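Local coordinates for protein 4'-phospho-dehydrooxetanocin synthase (Bacillus megaterium, PDB 5UL3) that catalyses the oxidative ring contraction of dAMP to an oxetane aldehyde in oxetanocin A biosynthesis, using cobalamin, a [4Fe-4S] cluster and S-adenosylmethionine, at residues 307-312 and 375-380; 313-318 and 397-402; 364-369 and 417-422; 435-438 and 442-445. One frame throughout, in Å; residues are numbered along the deposited sequence.

Contact 1. Residues 307-312 and 375-380; sequences LETSRG and AQRIID
Arg377 reaches out from helix 374-386 to Thr309 on the broken strand 305-311, and its guanidinium arrives edge-on: Thr309 O sits near the guanidinium plane, 3.2 Å from Arg377 NH2. The span is bridged by one long chain, with Arg377 CG anti to the backbone N (chi1 171°) and the rest straight as far as NE, since even the nearest CA atoms, those of Thr309 and Ile378, are 10.6 Å apart. Thr309 turns its CB toward the helix. Water 1, lying in the guanidinium plane, then joins the two side chains, accepting from Arg377 NH1 at 2.9 Å and donating to Thr309 OG1 at 2.8 Å. Each end has a further partner: Thr309 OG1 is hydrogen-bonded to Asp362 OD2, and Arg377 NH2 to Leu333 O. Farther from the helix, Arg311 NE makes a salt bridge to Glu308 OE1 at 3.1 Å, 43° out of the carboxylate plane, while Glu308 OE2 is hydrogen-bonded to cobalamin N62. The contact joins a helix of the partial TIM barrel to the strand carrying the cobalamin-binding residue Glu308. Its chemistry implies a buried arginine charge met by Leu333 O and a water, with Thr309 O close by; Asp362 may add favourable electrostatics.

Contact 2. Residues 313-318 and 397-402; sequences CDYSRC and AARADS. With SF4 (iron/sulfur cluster), chain B.
Arg399 lies against Tyr315 in the cysteine loop that holds the [4Fe-4S] cluster of this radical SAM domain, where Cys313, Cys318 and Cys321 follow a CX4CX2C spacing. Metal bonds come first: Cys313 SG binds the cluster iron FE4 at 2.3 Å and Cys318 SG the iron FE1 at 2.2 Å. Among the ionic interactions, Arg399 grips Asp401 side-on, NE and NH1 both reaching OD2 from the same face of the carboxylate, and NH1 does so at 3.0 Å with a 151° N-H...O angle. This bond lies in the guanidinium plane. Arg399 NH2 forms a salt bridge with Glu364 OE2, but its link to Asp314 OD1 is weak at 3.4 Å and doubtful, as Asp314 has two conformers; there the carboxylate and guanidinium planes stand 84° apart. These partners would limit rotation of the guanidinium beside the cluster. In the loop itself, Ser316 OG donates to Cys313 O at 2.7 Å. Van der Waals contact completes the group: Tyr315 CB rests over one guanidinium face, offset toward its rim. The bend at chi3 (-55°) turns the guanidinium off toward Asp401, while the aliphatic part rests on the cluster, Arg399 CD lying 3.3 Å from the sulfide S3.

Contact 3. Residues 364-369 and 417-422; sequences EFIGEL and LKMWHY
Ser402 O is gripped by two donors, Arg416 NH1 and the indole NE1 of Trp420, and this second bond ties down the ring that Ile366 meets. The isoleucine comes up with its CD1 methyl, which presses on Trp420 CZ2 at 3.3 Å; its approach to the ring is oblique, though the two side chains cross at about a right angle. Ile366 is stretched out for this, CD1 anti to CA (chi2 164°). Met419 comes in beside it, on the same side of the indole plane: its CE methyl is 3.6 Å from Ile366 CD1, and its SD is 3.8 Å from Ile366 CG2. Two bends, at chi2 (-149°) and chi3 (70°), fold the methionine end back so that CE also lies 3.4 Å above one face of the Trp420 ring, offset toward the rim. In the partial TIM barrel, this joins the loop after strand 357-360 to helix 410-426, which connects strands 393-398 and 432-436. Trp420 additionally meets the ring of Phe396, as does Phe365, and Met419 touches Ala375 and Ile378 of the neighbouring helix 374-386.

Contact 4. Residues 435-438 and 442-445; sequences VESG and QLKR. With EDO (1,2-ethanediol), chain X.
Beyond strand 432-436 the backbone turns sharply through Glu436, at a positive phi of 73°, and comes back along the short helix 440-445, with the CA atoms of Ser437 and Leu443 only 5.7 Å apart. This short helix sits in the loop after strand 432-436, ahead of helix 452-464, in the partial TIM barrel of the radical SAM domain. Across it the main polar link is from Ser437 OG to Gln442 OE1, 2.6 Å long and tilted 16° from the carbonyl plane. Ser437 OG is anti to its backbone nitrogen (chi1 177°), which directs it to the helix, while the glutamine lies extended beyond CG and brings its amide alongside. The buried amide has further partners: Asn489 ND2 also donates to OE1, and NE2 is bonded to Met475 O and Asp477 OD1. The serine hydroxyl in turn accepts from Ser439 N. Together these bonds fix which way round the amide sits. Next to the polar pair, Leu443 supplies the apolar part, its CD2 methyl packing 3.6 Å from Ser437 CB and 3.5 Å from Val435 O. Arg445 leans back over its own helix, one guanidinium face over Gln442 CA. The side chain of Glu436, which binds S-adenosylmethionine, ends on the side where a 1,2-ethanediol is bound, probably from the crystallisation liquor: the diol O2 donates to Glu436 OE1 at 2.6 Å, and O1 lies against Glu436 OE2.

How the contacts relate
All four contacts belong to the radical SAM core. Contacts 1, 2 and 4 reach the same sheet, whereas contact 3 packs a loop on a helix beside contact 1, their centres 8 Å apart. Glu364 in contact 3 connects neighbours: its carbonyl O meets Ser310 OG of contact 1 at 3.0 Å, and its OE1 lies 2.7 Å from Asp314 N of contact 2, a probable hydrogen bond. Contact 2 holds the cluster itself; Ile366 of contact 3 lies about 11 Å from it and Leu443 of contact 4 about 10 Å, measured from side chain to cluster. Contact 1 touches cobalamin through Glu308, and contact 4 carries the S-adenosylmethionine-binding Glu436; these two contacts lie 26 Å apart, centre to centre.

Contact 1. Residues 307-312 and 375-380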
loop_
_atom_site.group_PDB
_atom_site.type_symbol
_atom_site.label_atom_id
_atom_site.label_comp_id
_atom_site.label_asym_id
_atom_site.label_seq_id
_atom_site.Cartn_x
_atom_site.Cartn_y
_atom_site.Cartn_z
ATOM N N LEU A 307 8.460 0.885 2.660
ATOM C CA LEU A 307 8.923 2.254 2.855
ATOM C C LEU A 307 8.085 3.121 1.929
ATOM O O LEU A 307 7.687 2.671 0.855
ATOM C CB LEU A 307 10.400 2.429 2.508
ATOM C CG LEU A 307 10.973 3.817 2.829
ATOM C CD1 LEU A 307 10.790 4.132 4.318
ATOM C CD2 LEU A 307 12.453 3.882 2.445
ATOM N N GLU A 308 7.813 4.351 2.351
ATOM C CA GLU A 308 7.150 5.333 1.494
ATOM C C GLU A 308 8.164 6.432 1.211
ATOM O O GLU A 308 8.606 7.118 2.141
ATOM C CB GLU A 308 5.889 5.888 2.166
ATOM C CG GLU A 308 4.955 6.663 1.179
ATOM C CD GLU A 308 3.698 7.251 1.834
ATOM O OE1 GLU A 308 3.761 7.633 3.023
ATOM O OE2 GLU A 308 2.643 7.357 1.146
ATOM N N THR A 309 8.573 6.590 -0.057
ATOM C CA THR A 309 9.628 7.567 -0.350
ATOM C C THR A 309 9.065 8.884 -0.874
ATOM O O THR A 309 9.839 9.798 -1.187
ATOM C CB THR A 309 10.668 7.020 -1.357
ATOM O OG1 THR A 309 10.061 6.813 -2.648
ATOM C CG2 THR A 309 11.288 5.686 -0.853
ATOM N N SER A 310 7.745 8.988 -0.973
ATOM C CA SER A 310 7.045 10.201 -1.386
ATOM C C SER A 310 5.586 10.045 -0.999
ATOM O O SER A 310 5.092 8.929 -0.821
ATOM C CB SER A 310 7.173 10.449 -2.895
ATOM O OG SER A 310 6.482 9.463 -3.635
ATOM N N ARG A 311 4.891 11.176 -0.882
ATOM C CA ARG A 311 3.475 11.187 -0.559
ATOM C C ARG A 311 2.732 11.986 -1.616
ATOM O O ARG A 311 3.250 12.987 -2.114
ATOM C CB ARG A 311 3.221 11.798 0.814
ATOM C CG ARG A 311 3.796 10.920 1.940
ATOM C CD ARG A 311 3.412 11.451 3.302
ATOM N NE ARG A 311 3.743 10.478 4.363
ATOM C CZ ARG A 311 3.656 10.759 5.666
ATOM N NH1 ARG A 311 3.252 11.964 6.061
ATOM N NH2 ARG A 311 3.988 9.842 6.573
ATOM N N GLY A 312 1.524 11.527 -1.935
ATOM C CA GLY A 312 0.647 12.201 -2.875
ATOM C C GLY A 312 0.869 11.791 -4.319
ATOM O O GLY A 312 1.726 10.969 -4.667
ATOM N N ALA A 375 13.387 12.713 -12.755
ATOM C CA ALA A 375 14.105 11.543 -13.257
ATOM C C ALA A 375 15.525 11.480 -12.704
ATOM O O ALA A 375 16.023 10.387 -12.398
ATOM C CB ALA A 375 14.118 11.530 -14.784
ATOM N N GLN A 376 16.191 12.638 -12.547
ATOM C CA GLN A 376 17.539 12.616 -11.991
ATOM C C GLN A 376 17.524 12.228 -10.518
ATOM O O GLN A 376 18.462 11.587 -10.038
ATOM C CB GLN A 376 18.226 13.973 -12.184
ATOM C CG GLN A 376 19.713 13.940 -11.820
ATOM C CD GLN A 376 20.481 12.934 -12.664
ATOM O OE1 GLN A 376 20.316 12.882 -13.885
ATOM N NE2 GLN A 376 21.307 12.116 -12.019
ATOM N N ARG A 377 16.470 12.599 -9.790
ATOM C CA ARG A 377 16.340 12.143 -8.413
ATOM C C ARG A 377 16.277 10.617 -8.339
ATOM O O ARG A 377 16.910 10.002 -7.471
ATOM C CB ARG A 377 15.095 12.765 -7.785
ATOM C CG ARG A 377 14.745 12.196 -6.430
ATOM C CD ARG A 377 13.620 12.962 -5.767
ATOM N NE ARG A 377 13.160 12.306 -4.547
ATOM C CZ ARG A 377 12.352 11.247 -4.525
ATOM N NH1 ARG A 377 11.914 10.705 -5.667
ATOM N NH2 ARG A 377 11.972 10.727 -3.361
ATOM N N ILE A 378 15.503 9.992 -9.227
ATOM C CA ILE A 378 15.416 8.530 -9.213
ATOM C C ILE A 378 16.770 7.917 -9.559
ATOM O O ILE A 378 17.219 6.956 -8.921
ATOM C CB ILE A 378 14.306 8.052 -10.170
ATOM C CG1 ILE A 378 12.931 8.607 -9.751
ATOM C CG2 ILE A 378 14.281 6.505 -10.249
ATOM C CD1 ILE A 378 12.472 8.210 -8.343
ATOM N N ILE A 379 17.442 8.464 -10.576
ATOM C CA ILE A 379 18.744 7.940 -10.973
ATOM C C ILE A 379 19.736 8.047 -9.820
ATOM O O ILE A 379 20.498 7.109 -9.561
ATOM C CB ILE A 379 19.243 8.650 -12.246
ATOM C CG1 ILE A 379 18.399 8.179 -13.441
ATOM C CG2 ILE A 379 20.726 8.357 -12.464
ATOM C CD1 ILE A 379 18.572 9.016 -14.704
ATOM N N ASP A 380 19.691 9.155 -9.062
ATOM C CA ASP A 380 20.559 9.299 -7.887
ATOM C C ASP A 380 20.246 8.262 -6.799
ATOM O O ASP A 380 21.161 7.723 -6.160
ATOM C CB ASP A 380 20.438 10.717 -7.312
ATOM C CG ASP A 380 21.043 11.781 -8.230
ATOM O OD1 ASP A 380 21.601 11.410 -9.282
ATOM O OD2 ASP A 380 20.949 12.985 -7.903
HETATM O O HOH W 1 10.048 8.757 -4.677
#

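Contact 2. Residues 313-318 and 397-402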
loop_
_atom_site.group_PDB
_atom_site.type_symbol
_atom_site.label_atom_id
_atom_site.label_comp_id
_atom_site.label_asym_id
_atom_site.label_seq_id
_atom_site.Cartn_x
_atom_site.Cartn_y
_atom_site.Cartn_z
ATOM N N CYS A 313 0.062 12.407 -5.182
ATOM C CA CYS A 313 0.099 12.175 -6.617
ATOM C C CYS A 313 0.008 13.539 -7.286
ATOM O O CYS A 313 -0.948 14.270 -7.037
ATOM C CB CYS A 313 -1.065 11.298 -7.063
ATOM S SG CYS A 313 -1.072 10.995 -8.873
ATOM N N ASP A 314 0.994 13.878 -8.111
ATOM C CA ASP A 314 0.948 15.179 -8.770
ATOM C C ASP A 314 -0.084 15.213 -9.888
ATOM O O ASP A 314 -0.517 16.303 -10.277
ATOM C CB ASP A 314 2.330 15.567 -9.302
ATOM C CG ASP A 314 2.996 14.458 -10.081
ATOM O OD1 ASP A 314 2.411 13.963 -11.065
ATOM O OD2 ASP A 314 4.133 14.099 -9.713
ATOM N N TYR A 315 -0.506 14.044 -10.387
ATOM C CA TYR A 315 -1.541 13.995 -11.422
ATOM C C TYR A 315 -2.929 14.175 -10.815
ATOM O O TYR A 315 -3.620 15.160 -11.101
ATOM C CB TYR A 315 -1.455 12.676 -12.192
ATOM C CG TYR A 315 -2.433 12.579 -13.333
ATOM C CD1 TYR A 315 -2.349 13.450 -14.422
ATOM C CD2 TYR A 315 -3.421 11.600 -13.343
ATOM C CE1 TYR A 315 -3.248 13.347 -15.492
ATOM C CE2 TYR A 315 -4.329 11.502 -14.424
ATOM C CZ TYR A 315 -4.228 12.380 -15.474
ATOM O OH TYR A 315 -5.139 12.258 -16.518
ATOM N N SER A 316 -3.363 13.206 -9.999
ATOM C CA SER A 316 -4.538 13.325 -9.134
ATOM C C SER A 316 -5.842 13.503 -9.911
ATOM O O SER A 316 -6.840 13.951 -9.346
ATOM C CB SER A 316 -4.363 14.468 -8.123
ATOM O OG SER A 316 -3.598 14.076 -6.992
ATOM N N ARG A 317 -5.880 13.121 -11.190
ATOM C CA ARG A 317 -7.041 13.367 -12.033
ATOM C C ARG A 317 -7.825 12.127 -12.414
ATOM O O ARG A 317 -8.855 12.255 -13.096
ATOM C CB ARG A 317 -6.610 14.083 -13.308
ATOM C CG ARG A 317 -6.220 15.502 -13.059
ATOM C CD ARG A 317 -5.709 16.075 -14.359
ATOM N NE ARG A 317 -5.492 17.514 -14.333
ATOM C CZ ARG A 317 -4.436 18.115 -13.791
ATOM N NH1 ARG A 317 -3.489 17.423 -13.151
ATOM N NH2 ARG A 317 -4.336 19.428 -13.874
ATOM N N CYS A 318 -7.366 10.937 -12.041
ATOM C CA CYS A 318 -8.114 9.728 -12.373
ATOM C C CYS A 318 -9.460 9.755 -11.660
ATOM O O CYS A 318 -9.536 10.046 -10.465
ATOM C CB CYS A 318 -7.307 8.482 -11.992
ATOM S SG CYS A 318 -5.687 8.495 -12.783
ATOM N N ALA A 397 4.749 1.363 -7.864
ATOM C CA ALA A 397 3.682 1.596 -8.827
ATOM C C ALA A 397 3.981 2.845 -9.653
ATOM O O ALA A 397 4.662 3.762 -9.192
ATOM C CB ALA A 397 2.331 1.773 -8.131
ATOM N N ALA A 398 3.457 2.871 -10.876
ATOM C CA ALA A 398 3.693 4.019 -11.755
ATOM C C ALA A 398 2.583 4.123 -12.787
ATOM O O ALA A 398 1.970 3.117 -13.156
ATOM C CB ALA A 398 5.043 3.906 -12.473
ATOM N N ARG A 399 2.345 5.354 -13.269
ATOM C CA ARG A 399 1.441 5.562 -14.392
ATOM C C ARG A 399 2.135 5.216 -15.702
ATOM O O ARG A 399 3.354 5.352 -15.832
ATOM C CB ARG A 399 0.972 7.028 -14.493
ATOM C CG ARG A 399 0.678 7.736 -13.209
ATOM C CD ARG A 399 -0.004 9.107 -13.479
ATOM N NE ARG A 399 0.734 9.998 -14.370
ATOM C CZ ARG A 399 1.611 10.907 -13.954
ATOM N NH1 ARG A 399 2.230 11.689 -14.830
ATOM N NH2 ARG A 399 1.876 11.036 -12.658
ATOM N N ALA A 400 1.334 4.827 -16.696
ATOM C CA ALA A 400 1.900 4.558 -18.016
ATOM C C ALA A 400 2.657 5.764 -18.556
ATOM O O ALA A 400 3.714 5.605 -19.181
ATOM C CB ALA A 400 0.815 4.135 -18.997
ATOM N N ASP A 401 2.145 6.985 -18.321
ATOM C CA ASP A 401 2.838 8.160 -18.850
ATOM C C ASP A 401 4.045 8.572 -18.016
ATOM O O ASP A 401 4.713 9.557 -18.356
ATOM C CB ASP A 401 1.866 9.342 -19.024
ATOM C CG ASP A 401 1.011 9.615 -17.790
ATOM O OD1 ASP A 401 0.345 8.688 -17.281
ATOM O OD2 ASP A 401 0.958 10.785 -17.371
ATOM N N SER A 402 4.344 7.862 -16.926
ATOM C CA SER A 402 5.656 8.000 -16.311
ATOM C C SER A 402 6.716 7.209 -17.062
ATOM O O SER A 402 7.902 7.336 -16.746
ATOM C CB SER A 402 5.632 7.546 -14.846
ATOM O OG SER A 402 4.774 8.349 -14.061
HETATM FE FE1 SF4 B . -4.478 8.233 -10.910
HETATM FE FE2 SF4 B . -2.648 6.626 -9.708
HETATM FE FE3 SF4 B . -4.711 7.819 -8.256
HETATM FE FE4 SF4 B . -2.652 9.351 -9.197
HETATM S S1 SF4 B . -2.507 7.664 -7.629
HETATM S S2 SF4 B . -4.890 9.859 -9.322
HETATM S S3 SF4 B . -2.255 8.319 -11.215
HETATM S S4 SF4 B . -4.892 6.230 -9.921
#

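Contact 3. Residues 364-369 and 417-422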
loop_
_atom_site.group_PDB
_atom_site.type_symbol
_atom_site.label_atom_id
_atom_site.label_comp_id
_atom_site.label_asym_id
_atom_site.label_seq_id
_atom_site.Cartn_x
_atom_site.Cartn_y
_atom_site.Cartn_z
ATOM N N GLU A 364 3.040 7.257 -6.166
ATOM C CA GLU A 364 3.741 7.781 -7.342
ATOM C C GLU A 364 5.225 7.827 -6.989
ATOM O O GLU A 364 5.724 8.829 -6.457
ATOM C CB GLU A 364 3.213 9.163 -7.736
ATOM C CG GLU A 364 3.951 9.785 -8.909
ATOM C CD GLU A 364 3.409 11.154 -9.305
ATOM O OE1 GLU A 364 2.732 11.815 -8.483
ATOM O OE2 GLU A 364 3.664 11.559 -10.459
ATOM N N PHE A 365 5.940 6.751 -7.326
ATOM C CA PHE A 365 7.356 6.669 -6.983
ATOM C C PHE A 365 8.182 7.690 -7.765
ATOM O O PHE A 365 9.097 8.309 -7.211
ATOM C CB PHE A 365 7.861 5.246 -7.242
ATOM C CG PHE A 365 9.308 5.038 -6.897
ATOM C CD1 PHE A 365 9.738 5.098 -5.573
ATOM C CD2 PHE A 365 10.239 4.745 -7.885
ATOM C CE1 PHE A 365 11.076 4.885 -5.257
ATOM C CE2 PHE A 365 11.586 4.519 -7.571
ATOM C CZ PHE A 365 12.006 4.604 -6.255
ATOM N N ILE A 366 7.858 7.907 -9.044
ATOM C CA ILE A 366 8.718 8.744 -9.888
ATOM C C ILE A 366 8.403 10.227 -9.707
ATOM O O ILE A 366 9.305 11.048 -9.484
ATOM C CB ILE A 366 8.586 8.317 -11.359
ATOM C CG1 ILE A 366 9.013 6.857 -11.506
ATOM C CG2 ILE A 366 9.433 9.208 -12.248
ATOM C CD1 ILE A 366 8.577 6.269 -12.792
ATOM N N GLY A 367 7.138 10.597 -9.799
ATOM C CA GLY A 367 6.763 11.958 -9.453
ATOM C C GLY A 367 7.010 12.974 -10.562
ATOM O O GLY A 367 7.328 12.654 -11.719
ATOM N N GLU A 368 6.818 14.237 -10.184
ATOM C CA GLU A 368 6.986 15.385 -11.068
ATOM C C GLU A 368 7.365 16.574 -10.205
ATOM O O GLU A 368 6.697 16.841 -9.201
ATOM C CB GLU A 368 5.709 15.722 -11.857
ATOM C CG GLU A 368 5.428 14.862 -13.076
ATOM C CD GLU A 368 4.378 15.471 -14.001
ATOM O OE1 GLU A 368 4.255 16.716 -14.038
ATOM O OE2 GLU A 368 3.672 14.705 -14.695
ATOM N N LEU A 369 8.414 17.276 -10.594
ATOM C CA LEU A 369 8.848 18.472 -9.893
ATOM C C LEU A 369 8.711 19.695 -10.798
ATOM O O LEU A 369 8.851 19.582 -12.021
ATOM C CB LEU A 369 10.306 18.326 -9.439
ATOM C CG LEU A 369 10.465 17.232 -8.386
ATOM C CD1 LEU A 369 11.920 16.858 -8.163
ATOM C CD2 LEU A 369 9.799 17.673 -7.080
ATOM N N LEU A 417 13.539 6.581 -20.365
ATOM C CA LEU A 417 13.977 5.195 -20.545
ATOM C C LEU A 417 15.279 4.932 -19.796
ATOM O O LEU A 417 15.434 3.885 -19.153
ATOM C CB LEU A 417 14.135 4.883 -22.034
ATOM C CG LEU A 417 14.604 3.464 -22.347
ATOM C CD1 LEU A 417 13.560 2.455 -21.891
ATOM C CD2 LEU A 417 14.876 3.338 -23.845
ATOM N N LYS A 418 16.219 5.883 -19.846
ATOM C CA LYS A 418 17.441 5.743 -19.054
ATOM C C LYS A 418 17.130 5.594 -17.566
ATOM O O LYS A 418 17.712 4.744 -16.881
ATOM C CB LYS A 418 18.364 6.940 -19.285
ATOM C CG LYS A 418 19.576 6.941 -18.360
ATOM C CD LYS A 418 20.546 8.100 -18.677
ATOM C CE LYS A 418 21.752 8.056 -17.732
ATOM N NZ LYS A 418 22.557 9.324 -17.749
ATOM N N MET A 419 16.209 6.408 -17.049
ATOM C CA MET A 419 15.837 6.316 -15.638
ATOM C C MET A 419 15.260 4.944 -15.309
ATOM O O MET A 419 15.623 4.325 -14.297
ATOM C CB MET A 419 14.824 7.418 -15.288
ATOM C CG MET A 419 14.444 7.476 -13.795
ATOM S SD MET A 419 12.744 8.073 -13.596
ATOM C CE MET A 419 11.869 6.656 -14.237
ATOM N N TRP A 420 14.348 4.453 -16.150
ATOM C CA TRP A 420 13.787 3.129 -15.906
ATOM C C TRP A 420 14.863 2.048 -15.966
ATOM O O TRP A 420 14.803 1.062 -15.216
ATOM C CB TRP A 420 12.668 2.854 -16.914
ATOM C CG TRP A 420 11.363 3.452 -16.491
ATOM C CD1 TRP A 420 10.839 4.680 -16.865
ATOM C CD2 TRP A 420 10.419 2.876 -15.580
ATOM N NE1 TRP A 420 9.624 4.879 -16.246
ATOM C CE2 TRP A 420 9.343 3.787 -15.455
ATOM C CE3 TRP A 420 10.374 1.670 -14.858
ATOM C CZ2 TRP A 420 8.237 3.527 -14.644
ATOM C CZ3 TRP A 420 9.276 1.422 -14.049
ATOM C CH2 TRP A 420 8.220 2.348 -13.951
ATOM N N HIS A 421 15.856 2.215 -16.841
ATOM C CA HIS A 421 16.961 1.261 -16.877
ATOM C C HIS A 421 17.717 1.269 -15.561
ATOM O O HIS A 421 18.040 0.204 -15.020
ATOM C CB HIS A 421 17.904 1.572 -18.038
ATOM C CG HIS A 421 19.026 0.586 -18.185
ATOM N ND1 HIS A 421 20.330 0.973 -18.411
ATOM C CD2 HIS A 421 19.037 -0.768 -18.144
ATOM C CE1 HIS A 421 21.097 -0.099 -18.495
ATOM N NE2 HIS A 421 20.338 -1.169 -18.344
ATOM N N TYR A 422 17.997 2.461 -15.021
ATOM C CA TYR A 422 18.635 2.545 -13.710
ATOM C C TYR A 422 17.789 1.866 -12.644
ATOM O O TYR A 422 18.333 1.232 -11.732
ATOM C CB TYR A 422 18.895 4.004 -13.325
ATOM C CG TYR A 422 20.275 4.484 -13.737
ATOM C CD1 TYR A 422 20.503 4.969 -15.007
ATOM C CD2 TYR A 422 21.351 4.402 -12.865
ATOM C CE1 TYR A 422 21.759 5.392 -15.398
ATOM C CE2 TYR A 422 22.620 4.824 -13.245
ATOM C CZ TYR A 422 22.810 5.320 -14.517
ATOM O OH TYR A 422 24.052 5.747 -14.923
#

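Contact 4. Residues 435-438 and 442-445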
loop_
_atom_site.group_PDB
_atom_site.type_symbol
_atom_site.label_atom_id
_atom_site.label_comp_id
_atom_site.label_asym_id
_atom_site.label_seq_id
_atom_site.Cartn_x
_atom_site.Cartn_y
_atom_site.Cartn_z
ATOM N N VAL A 435 -2.572 0.854 -15.896
ATOM C CA VAL A 435 -3.136 0.956 -17.249
ATOM C C VAL A 435 -4.636 1.245 -17.187
ATOM O O VAL A 435 -5.130 2.213 -17.788
ATOM C CB VAL A 435 -2.844 -0.339 -18.035
ATOM C CG1 VAL A 435 -3.652 -0.412 -19.307
ATOM C CG2 VAL A 435 -1.346 -0.453 -18.346
ATOM N N GLU A 436 -5.379 0.372 -16.504
ATOM C CA GLU A 436 -6.807 0.447 -16.179
ATOM C C GLU A 436 -7.734 0.202 -17.373
ATOM O O GLU A 436 -8.838 -0.322 -17.197
ATOM C CB GLU A 436 -7.158 1.796 -15.506
ATOM C CG GLU A 436 -6.390 2.126 -14.192
ATOM C CD GLU A 436 -6.143 0.943 -13.259
ATOM O OE1 GLU A 436 -5.122 0.961 -12.531
ATOM O OE2 GLU A 436 -6.946 -0.004 -13.216
ATOM N N SER A 437 -7.313 0.547 -18.587
ATOM C CA SER A 437 -8.211 0.344 -19.721
ATOM C C SER A 437 -7.413 0.233 -21.011
ATOM O O SER A 437 -6.309 0.761 -21.120
ATOM C CB SER A 437 -9.229 1.494 -19.836
ATOM O OG SER A 437 -10.045 1.320 -20.994
ATOM N N GLY A 438 -7.997 -0.449 -21.995
ATOM C CA GLY A 438 -7.472 -0.429 -23.344
ATOM C C GLY A 438 -8.378 0.249 -24.346
ATOM O O GLY A 438 -8.147 0.114 -25.555
ATOM N N GLN A 442 -13.046 4.730 -22.731
ATOM C CA GLN A 442 -13.065 4.368 -21.314
ATOM C C GLN A 442 -11.915 5.019 -20.564
ATOM O O GLN A 442 -12.100 5.497 -19.438
ATOM C CB GLN A 442 -13.026 2.845 -21.152
ATOM C CG GLN A 442 -13.274 2.351 -19.719
ATOM C CD GLN A 442 -13.184 0.838 -19.633
ATOM O OE1 GLN A 442 -12.276 0.245 -20.201
ATOM N NE2 GLN A 442 -14.142 0.211 -18.967
ATOM N N LEU A 443 -10.730 5.088 -21.182
ATOM C CA LEU A 443 -9.619 5.800 -20.557
ATOM C C LEU A 443 -9.997 7.243 -20.243
ATOM O O LEU A 443 -9.604 7.793 -19.206
ATOM C CB LEU A 443 -8.388 5.756 -21.463
ATOM C CG LEU A 443 -7.655 4.408 -21.431
ATOM C CD1 LEU A 443 -6.683 4.320 -22.594
ATOM C CD2 LEU A 443 -6.910 4.231 -20.090
ATOM N N LYS A 444 -10.769 7.878 -21.127
ATOM C CA LYS A 444 -11.181 9.246 -20.860
ATOM C C LYS A 444 -12.207 9.308 -19.725
ATOM O O LYS A 444 -12.151 10.224 -18.891
ATOM C CB LYS A 444 -11.724 9.877 -22.152
ATOM C CG LYS A 444 -11.935 11.370 -22.058
ATOM C CD LYS A 444 -12.394 11.912 -23.406
ATOM C CE LYS A 444 -13.406 13.034 -23.246
ATOM N NZ LYS A 444 -14.156 13.255 -24.517
ATOM N N ARG A 445 -13.164 8.368 -19.688
ATOM C CA ARG A 445 -14.097 8.308 -18.564
ATOM C C ARG A 445 -13.351 8.070 -17.257
ATOM O O ARG A 445 -13.784 8.539 -16.199
ATOM C CB ARG A 445 -15.114 7.182 -18.741
ATOM C CG ARG A 445 -16.170 7.391 -19.824
ATOM C CD ARG A 445 -17.359 6.487 -19.544
ATOM N NE ARG A 445 -17.064 5.047 -19.617
ATOM C CZ ARG A 445 -16.856 4.374 -20.746
ATOM N NH1 ARG A 445 -16.889 4.993 -21.930
ATOM N NH2 ARG A 445 -16.619 3.074 -20.697
HETATM C C1 EDO X . -7.311 -0.972 -9.840
HETATM O O1 EDO X . -7.180 -1.447 -11.194
HETATM C C2 EDO X . -6.818 0.469 -9.701
HETATM O O2 EDO X . -5.409 0.565 -9.986
#